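Local structure of caspase Nc (Drosophila melanogaster, 2FP3) at residues E128-V133 with D162-A167; G51-Q56 with L230-V235. The protein acts as an initiator caspase, a cysteine protease in the activation cascade of the caspases that execute apoptosis, including steroid-mediated cell death during metamorphosis. The protein carries 2 engineered substitutions. All coordinates share one frame; numbering follows the deposited sequence.

Contact 1: residues E128-V133 with D162-A167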
ATOM      1  N   GLU A 128     -14.231   5.375   0.247  1.00 35.62           N
ATOM      2  CA  GLU A 128     -13.819   6.171   1.387  1.00 36.94           C
ATOM      3  C   GLU A 128     -12.312   6.203   1.551  1.00 36.23           C
ATOM      4  O   GLU A 128     -11.791   7.096   2.213  1.00 37.72           O
ATOM      5  CB  GLU A 128     -14.436   5.614   2.683  1.00 38.44           C
ATOM      6  CG  GLU A 128     -15.950   5.781   2.801  1.00 38.19           C
ATOM      7  CD  GLU A 128     -16.527   5.064   4.004  1.00 37.13           C
ATOM      8  OE1 GLU A 128     -16.490   3.821   4.042  1.00 36.25           O
ATOM      9  OE2 GLU A 128     -17.018   5.750   4.918  1.00 39.45           O
ATOM     10  N   CYS A 129     -11.610   5.248   0.943  1.00 34.68           N
ATOM     11  CA  CYS A 129     -10.161   5.156   1.111  1.00 35.11           C
ATOM     12  C   CYS A 129      -9.439   4.478  -0.062  1.00 34.85           C
ATOM     13  O   CYS A 129      -9.950   3.519  -0.653  1.00 35.22           O
ATOM     14  CB  CYS A 129      -9.878   4.385   2.414  1.00 33.48           C
ATOM     15  SG  CYS A 129      -8.147   4.027   2.779  1.00 34.50           S
ATOM     16  N   PHE A 130      -8.250   4.968  -0.396  1.00 33.60           N
ATOM     17  CA  PHE A 130      -7.492   4.376  -1.491  1.00 32.67           C
ATOM     18  C   PHE A 130      -6.117   3.879  -1.057  1.00 31.91           C
ATOM     19  O   PHE A 130      -5.331   4.621  -0.472  1.00 34.08           O
ATOM     20  CB  PHE A 130      -7.304   5.379  -2.626  1.00 33.08           C
ATOM     21  CG  PHE A 130      -6.542   4.824  -3.792  1.00 33.25           C
ATOM     22  CD1 PHE A 130      -7.196   4.098  -4.784  1.00 31.93           C
ATOM     23  CD2 PHE A 130      -5.157   4.960  -3.861  1.00 33.35           C
ATOM     24  CE1 PHE A 130      -6.484   3.510  -5.828  1.00 32.39           C
ATOM     25  CE2 PHE A 130      -4.430   4.374  -4.906  1.00 33.94           C
ATOM     26  CZ  PHE A 130      -5.093   3.647  -5.887  1.00 35.04           C
ATOM     27  N   VAL A 131      -5.828   2.618  -1.351  1.00 33.34           N
ATOM     28  CA  VAL A 131      -4.533   2.038  -1.019  1.00 32.45           C
ATOM     29  C   VAL A 131      -3.963   1.363  -2.252  1.00 34.59           C
ATOM     30  O   VAL A 131      -4.628   0.545  -2.890  1.00 34.04           O
ATOM     31  CB  VAL A 131      -4.633   0.974   0.098  1.00 32.84           C
ATOM     32  CG1 VAL A 131      -3.273   0.326   0.317  1.00 32.48           C
ATOM     33  CG2 VAL A 131      -5.110   1.616   1.396  1.00 34.51           C
ATOM     34  N   MET A 132      -2.742   1.729  -2.617  1.00 35.40           N
ATOM     35  CA  MET A 132      -2.100   1.087  -3.755  1.00 40.48           C
ATOM     36  C   MET A 132      -0.848   0.408  -3.225  1.00 41.46           C
ATOM     37  O   MET A 132      -0.125   0.981  -2.405  1.00 40.62           O
ATOM     38  CB  MET A 132      -1.704   2.101  -4.840  1.00 42.65           C
ATOM     39  CG  MET A 132      -0.893   1.464  -5.994  1.00 44.04           C
ATOM     40  SD  MET A 132      -0.129   2.618  -7.194  1.00 45.43           S
ATOM     41  CE  MET A 132       1.176   3.333  -6.214  1.00 42.50           C
ATOM     42  N   VAL A 133      -0.613  -0.827  -3.655  1.00 41.97           N
ATOM     43  CA  VAL A 133       0.588  -1.530  -3.245  1.00 42.34           C
ATOM     44  C   VAL A 133       1.284  -1.998  -4.509  1.00 43.33           C
ATOM     45  O   VAL A 133       0.768  -2.846  -5.239  1.00 45.27           O
ATOM     46  CB  VAL A 133       0.296  -2.749  -2.347  1.00 43.07           C
ATOM     47  CG1 VAL A 133       1.607  -3.395  -1.932  1.00 42.96           C
ATOM     48  CG2 VAL A 133      -0.472  -2.319  -1.105  1.00 41.37           C
ATOM     49  N   ASP A 162       3.032  11.819  -8.316  1.00 52.90           N
ATOM     50  CA  ASP A 162       2.382  12.957  -8.951  1.00 58.29           C
ATOM     51  C   ASP A 162       1.022  12.631  -9.532  1.00 54.27           C
ATOM     52  O   ASP A 162       0.165  13.506  -9.660  1.00 52.22           O
ATOM     53  CB  ASP A 162       3.294  13.528 -10.035  1.00 71.22           C
ATOM     54  CG  ASP A 162       4.453  14.323  -9.457  1.00 84.29           C
ATOM     55  OD1 ASP A 162       5.050  13.874  -8.455  1.00 91.01           O
ATOM     56  OD2 ASP A 162       4.771  15.397 -10.010  1.00 92.14           O
ATOM     57  N   HIS A 163       0.810  11.372  -9.881  1.00 48.48           N
ATOM     58  CA  HIS A 163      -0.472  10.990 -10.430  1.00 45.19           C
ATOM     59  C   HIS A 163      -1.597  11.298  -9.445  1.00 43.98           C
ATOM     60  O   HIS A 163      -2.742  11.492  -9.841  1.00 43.94           O
ATOM     61  CB  HIS A 163      -0.490   9.504 -10.770  1.00 43.74           C
ATOM     62  CG  HIS A 163      -1.805   9.039 -11.308  1.00 46.35           C
ATOM     63  ND1 HIS A 163      -2.787   8.499 -10.507  1.00 47.64           N
ATOM     64  CD2 HIS A 163      -2.334   9.116 -12.553  1.00 45.27           C
ATOM     65  CE1 HIS A 163      -3.865   8.264 -11.234  1.00 47.73           C
ATOM     66  NE2 HIS A 163      -3.617   8.630 -12.479  1.00 46.24           N
ATOM     67  N   PHE A 164      -1.261  11.367  -8.161  1.00 42.71           N
ATOM     68  CA  PHE A 164      -2.261  11.615  -7.135  1.00 42.17           C
ATOM     69  C   PHE A 164      -2.486  13.065  -6.757  1.00 43.28           C
ATOM     70  O   PHE A 164      -3.096  13.346  -5.731  1.00 43.61           O
ATOM     71  CB  PHE A 164      -1.939  10.776  -5.899  1.00 39.14           C
ATOM     72  CG  PHE A 164      -1.988   9.297  -6.161  1.00 37.43           C
ATOM     73  CD1 PHE A 164      -3.172   8.586  -5.989  1.00 36.00           C
ATOM     74  CD2 PHE A 164      -0.862   8.626  -6.648  1.00 36.37           C
ATOM     75  CE1 PHE A 164      -3.238   7.220  -6.299  1.00 35.47           C
ATOM     76  CE2 PHE A 164      -0.915   7.261  -6.961  1.00 34.14           C
ATOM     77  CZ  PHE A 164      -2.105   6.558  -6.786  1.00 34.51           C
ATOM     78  N   GLN A 165      -2.007  13.990  -7.581  1.00 48.61           N
ATOM     79  CA  GLN A 165      -2.239  15.412  -7.318  1.00 54.44           C
ATOM     80  C   GLN A 165      -3.736  15.645  -7.551  1.00 52.44           C
ATOM     81  O   GLN A 165      -4.338  15.014  -8.427  1.00 48.26           O
ATOM     82  CB  GLN A 165      -1.417  16.278  -8.274  1.00 64.93           C
ATOM     83  CG  GLN A 165      -1.575  15.904  -9.742  1.00 82.63           C
ATOM     84  CD  GLN A 165      -0.834  16.846 -10.671  1.00 91.55           C
ATOM     85  OE1 GLN A 165      -1.157  18.032 -10.757  1.00 97.15           O
ATOM     86  NE2 GLN A 165       0.166  16.323 -11.369  1.00 97.13           N
ATOM     87  N   THR A 166      -4.331  16.542  -6.772  1.00 52.42           N
ATOM     88  CA  THR A 166      -5.761  16.829  -6.880  1.00 59.98           C
ATOM     89  C   THR A 166      -6.254  16.987  -8.320  1.00 57.26           C
ATOM     90  O   THR A 166      -7.357  16.560  -8.659  1.00 56.48           O
ATOM     91  CB  THR A 166      -6.128  18.099  -6.105  1.00 63.41           C
ATOM     92  OG1 THR A 166      -5.636  19.245  -6.807  1.00 71.21           O
ATOM     93  CG2 THR A 166      -5.509  18.069  -4.721  1.00 68.29           C
ATOM     94  N   ALA A 167      -5.440  17.605  -9.167  1.00 54.82           N
ATOM     95  CA  ALA A 167      -5.829  17.796 -10.554  1.00 54.73           C
ATOM     96  C   ALA A 167      -6.128  16.472 -11.245  1.00 55.10           C
ATOM     97  O   ALA A 167      -7.170  16.318 -11.890  1.00 55.70           O
ATOM     98  CB  ALA A 167      -4.735  18.535 -11.306  1.00 54.99           C
TER

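Contact 2: residues G51-Q56 with L230-V235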
ATOM      1  N   GLY A  51      -8.660  15.230  13.533  1.00 42.51           N
ATOM      2  CA  GLY A  51      -9.858  14.585  13.022  1.00 40.77           C
ATOM      3  C   GLY A  51      -9.646  13.133  12.619  1.00 41.79           C
ATOM      4  O   GLY A  51      -8.552  12.576  12.798  1.00 39.71           O
ATOM      5  N   THR A  52     -10.694  12.526  12.061  1.00 41.93           N
ATOM      6  CA  THR A  52     -10.671  11.128  11.631  1.00 41.53           C
ATOM      7  C   THR A  52     -11.276  10.958  10.232  1.00 38.18           C
ATOM      8  O   THR A  52     -12.379  11.414   9.978  1.00 37.76           O
ATOM      9  CB  THR A  52     -11.479  10.260  12.614  1.00 44.49           C
ATOM     10  OG1 THR A  52     -11.030  10.511  13.954  1.00 50.07           O
ATOM     11  CG2 THR A  52     -11.320   8.785  12.292  1.00 45.04           C
ATOM     12  N   TYR A  53     -10.565  10.306   9.318  1.00 37.14           N
ATOM     13  CA  TYR A  53     -11.121  10.116   7.983  1.00 36.52           C
ATOM     14  C   TYR A  53     -12.338   9.230   8.105  1.00 38.49           C
ATOM     15  O   TYR A  53     -12.320   8.232   8.834  1.00 34.93           O
ATOM     16  CB  TYR A  53     -10.123   9.446   7.036  1.00 33.69           C
ATOM     17  CG  TYR A  53      -8.935  10.308   6.660  1.00 31.40           C
ATOM     18  CD1 TYR A  53      -9.077  11.415   5.818  1.00 28.91           C
ATOM     19  CD2 TYR A  53      -7.665  10.012   7.163  1.00 26.77           C
ATOM     20  CE1 TYR A  53      -7.961  12.217   5.484  1.00 32.94           C
ATOM     21  CE2 TYR A  53      -6.561  10.790   6.849  1.00 31.35           C
ATOM     22  CZ  TYR A  53      -6.701  11.890   6.015  1.00 32.92           C
ATOM     23  OH  TYR A  53      -5.577  12.637   5.739  1.00 29.88           O
ATOM     24  N   LYS A  54     -13.390   9.592   7.382  1.00 40.58           N
ATOM     25  CA  LYS A  54     -14.623   8.819   7.409  1.00 44.30           C
ATOM     26  C   LYS A  54     -14.390   7.411   6.857  1.00 42.52           C
ATOM     27  O   LYS A  54     -13.892   7.248   5.745  1.00 43.56           O
ATOM     28  CB  LYS A  54     -15.702   9.539   6.598  1.00 47.60           C
ATOM     29  CG  LYS A  54     -17.108   8.982   6.799  1.00 54.75           C
ATOM     30  CD  LYS A  54     -18.166   9.763   5.996  1.00 56.51           C
ATOM     31  CE  LYS A  54     -18.152   9.392   4.509  1.00 56.83           C
ATOM     32  NZ  LYS A  54     -18.519   7.956   4.295  1.00 54.40           N
ATOM     33  N   MET A  55     -14.739   6.408   7.654  1.00 41.29           N
ATOM     34  CA  MET A  55     -14.599   5.002   7.288  1.00 41.98           C
ATOM     35  C   MET A  55     -15.779   4.229   7.876  1.00 44.55           C
ATOM     36  O   MET A  55     -15.601   3.368   8.743  1.00 43.66           O
ATOM     37  CB  MET A  55     -13.300   4.428   7.852  1.00 37.35           C
ATOM     38  CG  MET A  55     -12.053   5.017   7.244  1.00 38.79           C
ATOM     39  SD  MET A  55     -11.920   4.636   5.502  1.00 36.81           S
ATOM     40  CE  MET A  55     -10.975   3.112   5.537  1.00 35.79           C
ATOM     41  N   GLN A  56     -16.982   4.515   7.391  1.00 46.08           N
ATOM     42  CA  GLN A  56     -18.172   3.862   7.922  1.00 48.07           C
ATOM     43  C   GLN A  56     -19.208   3.355   6.913  1.00 44.97           C
ATOM     44  O   GLN A  56     -20.238   2.812   7.317  1.00 45.31           O
ATOM     45  CB  GLN A  56     -18.833   4.815   8.921  1.00 52.82           C
ATOM     46  CG  GLN A  56     -18.789   6.266   8.472  1.00 57.92           C
ATOM     47  CD  GLN A  56     -19.215   7.256   9.558  1.00 62.44           C
ATOM     48  OE1 GLN A  56     -18.576   7.370  10.610  1.00 63.49           O
ATOM     49  NE2 GLN A  56     -20.299   7.982   9.298  1.00 63.43           N
ATOM     50  N   LEU A 230       1.090  16.845  -2.552  1.00 74.35           N
ATOM     51  CA  LEU A 230       0.039  15.894  -2.213  1.00 55.39           C
ATOM     52  C   LEU A 230      -0.584  16.221  -0.862  1.00 45.65           C
ATOM     53  O   LEU A 230      -0.010  16.942  -0.052  1.00 42.42           O
ATOM     54  CB  LEU A 230       0.604  14.474  -2.172  1.00 49.85           C
ATOM     55  CG  LEU A 230       1.170  13.965  -3.497  1.00 51.11           C
ATOM     56  CD1 LEU A 230       1.891  12.644  -3.300  1.00 50.12           C
ATOM     57  CD2 LEU A 230       0.026  13.809  -4.489  1.00 52.00           C
ATOM     58  N   ALA A 231      -1.774  15.695  -0.626  1.00 38.07           N
ATOM     59  CA  ALA A 231      -2.444  15.917   0.642  1.00 36.64           C
ATOM     60  C   ALA A 231      -3.061  14.601   1.029  1.00 36.03           C
ATOM     61  O   ALA A 231      -3.233  13.729   0.176  1.00 35.12           O
ATOM     62  CB  ALA A 231      -3.521  16.980   0.504  1.00 34.08           C
ATOM     63  N   ASP A 232      -3.363  14.448   2.315  1.00 34.69           N
ATOM     64  CA  ASP A 232      -3.985  13.230   2.808  1.00 36.92           C
ATOM     65  C   ASP A 232      -3.312  11.980   2.228  1.00 35.18           C
ATOM     66  O   ASP A 232      -3.982  11.015   1.838  1.00 34.53           O
ATOM     67  CB  ASP A 232      -5.457  13.262   2.427  1.00 38.50           C
ATOM     68  CG  ASP A 232      -6.141  14.523   2.909  1.00 40.74           C
ATOM     69  OD1 ASP A 232      -6.436  14.620   4.116  1.00 39.91           O
ATOM     70  OD2 ASP A 232      -6.371  15.427   2.085  1.00 43.70           O
ATOM     71  N   THR A 233      -1.988  11.987   2.186  1.00 33.49           N
ATOM     72  CA  THR A 233      -1.295  10.853   1.618  1.00 35.90           C
ATOM     73  C   THR A 233      -0.156  10.302   2.465  1.00 36.92           C
ATOM     74  O   THR A 233       0.578  11.043   3.107  1.00 36.94           O
ATOM     75  CB  THR A 233      -0.729  11.217   0.227  1.00 34.39           C
ATOM     76  OG1 THR A 233      -1.779  11.734  -0.599  1.00 33.89           O
ATOM     77  CG2 THR A 233      -0.115   9.997  -0.439  1.00 33.32           C
ATOM     78  N   LEU A 234      -0.034   8.982   2.467  1.00 37.32           N
ATOM     79  CA  LEU A 234       1.049   8.311   3.163  1.00 38.65           C
ATOM     80  C   LEU A 234       1.818   7.517   2.110  1.00 39.49           C
ATOM     81  O   LEU A 234       1.209   6.851   1.256  1.00 41.27           O
ATOM     82  CB  LEU A 234       0.522   7.340   4.224  1.00 38.23           C
ATOM     83  CG  LEU A 234      -0.160   7.873   5.492  1.00 37.33           C
ATOM     84  CD1 LEU A 234      -0.557   6.679   6.358  1.00 35.82           C
ATOM     85  CD2 LEU A 234       0.778   8.805   6.265  1.00 31.37           C
ATOM     86  N   VAL A 235       3.145   7.616   2.145  1.00 39.70           N
ATOM     87  CA  VAL A 235       3.986   6.863   1.225  1.00 36.94           C
ATOM     88  C   VAL A 235       4.815   5.958   2.112  1.00 39.39           C
ATOM     89  O   VAL A 235       5.635   6.422   2.904  1.00 39.37           O
ATOM     90  CB  VAL A 235       4.904   7.774   0.391  1.00 36.77           C
ATOM     91  CG1 VAL A 235       5.789   6.922  -0.519  1.00 31.23           C
ATOM     92  CG2 VAL A 235       4.059   8.720  -0.453  1.00 31.56           C
TER

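Contact 1: residues E128-V133 with D162-A167
Two phenylalanine torsions make this contact: F130 CG is swung beside its carbonyl carbon, trans to N (chi1 -179°), while F164 CG lies beside its own N, opposite the carbonyl carbon (chi1 -63°), and the two side chains meet nearly at right angles. The setting is the alpha/beta fold of the caspase domain. F130 opens strand 130-139, which runs inside the sheet between parallel strands 62-68 and 177-181, and F164 belongs to the loop that follows helix 157-162. Between these two segments every contact is apolar, an example of how a loop can be packed on a sheet. F130 CE2 meets the CE1-CZ side of the F164 ring, 3.4 Å from F164 CE1, the closest approach, and 3.7 Å from F164 CZ. The ring planes are inclined at 44°, an oblique pairing with centroids 5.5 Å apart. M132, two residues on and pointing the same way from the strand, brings its sulfur to the edge of the F164 ring, SD lying 4.4 Å from CZ. L115 of helix 108-119 and L179 of strand 177-181 also pack against F164, while L65 touches both F130 and M132, making this part of the hydrophobic core. The side chain of M132 lies about 12 Å from that of A184, the engineered residue at the inferred active-site position. F164 is the third residue of a type I turn from D162 to Q165, whose D162 O accepts Q165 N at 3.0 Å and Q165 NE2 at 3.3 Å from opposite faces of its carbonyl plane.

Contact 2: residues G51-Q56 with L230-V235
Y53 and D232 meet through a single hydrogen bond, a compact case of a polar link between a peripheral chain segment and the central sheet of a caspase domain. Y53 lies in the loop before strand 62-68, and D232 sits where the chain enters strand 233-237, in a G1 beta bulge at which D232 and T233 both face L301 of the antiparallel strand 297-301.

Among the polar interactions, the hydroxyl Y53 OH donates to D232 OD1 at 2.7 Å. In D232 the CG lies beside the backbone N, opposite the carbonyl carbon (chi1 -54°), which carries OD1 to the hydroxyl. The acceptor uses its anti lone pair, the one turned away from the other carboxylate oxygen, and lies in the plane of the ring at its edge. It sits on the CE1 side, with D232 OD1 3.2 Å from Y53 CE1. Ring and carboxylate planes stand 77° apart, and of the two carboxylate oxygens OD1 is the one that approaches the tyrosine.

Van der Waals contact is slight: D232 CB comes to 3.4 Å from Y53 OH. The ring finds its apolar neighbours elsewhere, in P176 and in F303, whose plane is inclined to it by about 55°.

Backbone bonds fix both ends. G51 and Y53 pair with K306, while D232 pairs with K177 and T233 with L301, so each partner of the tyrosine-aspartate bond is itself anchored. Bridging over D232, T233 OG1 donates to A231 O, which also accepts K177 NZ; the hydroxyl oxygen is 2.6 Å from A231 O and stands above the plane of that carbonyl.

In the fold
From the N terminus the chain first passes through 51-56, then enters the sheet at strand 62-68. It reaches 128-133 at the start of strand 130-139, and the loop segment 162-167 packs back on it, so contact 1 closes a loop of 28 intervening residues that holds the hairpin strands 146-148 and 154-156. After strand 177-181 and an unmodelled stretch, 230-235 leads into strand 233-237, and contact 2 closes a loop of 173 residues with contact 1 nested inside it. The two also touch directly: E128 OE2 forms a salt bridge with K54 NZ at 2.7 Å, while F164 O packs against L230 CD2. Together they tie two loops to one sheet.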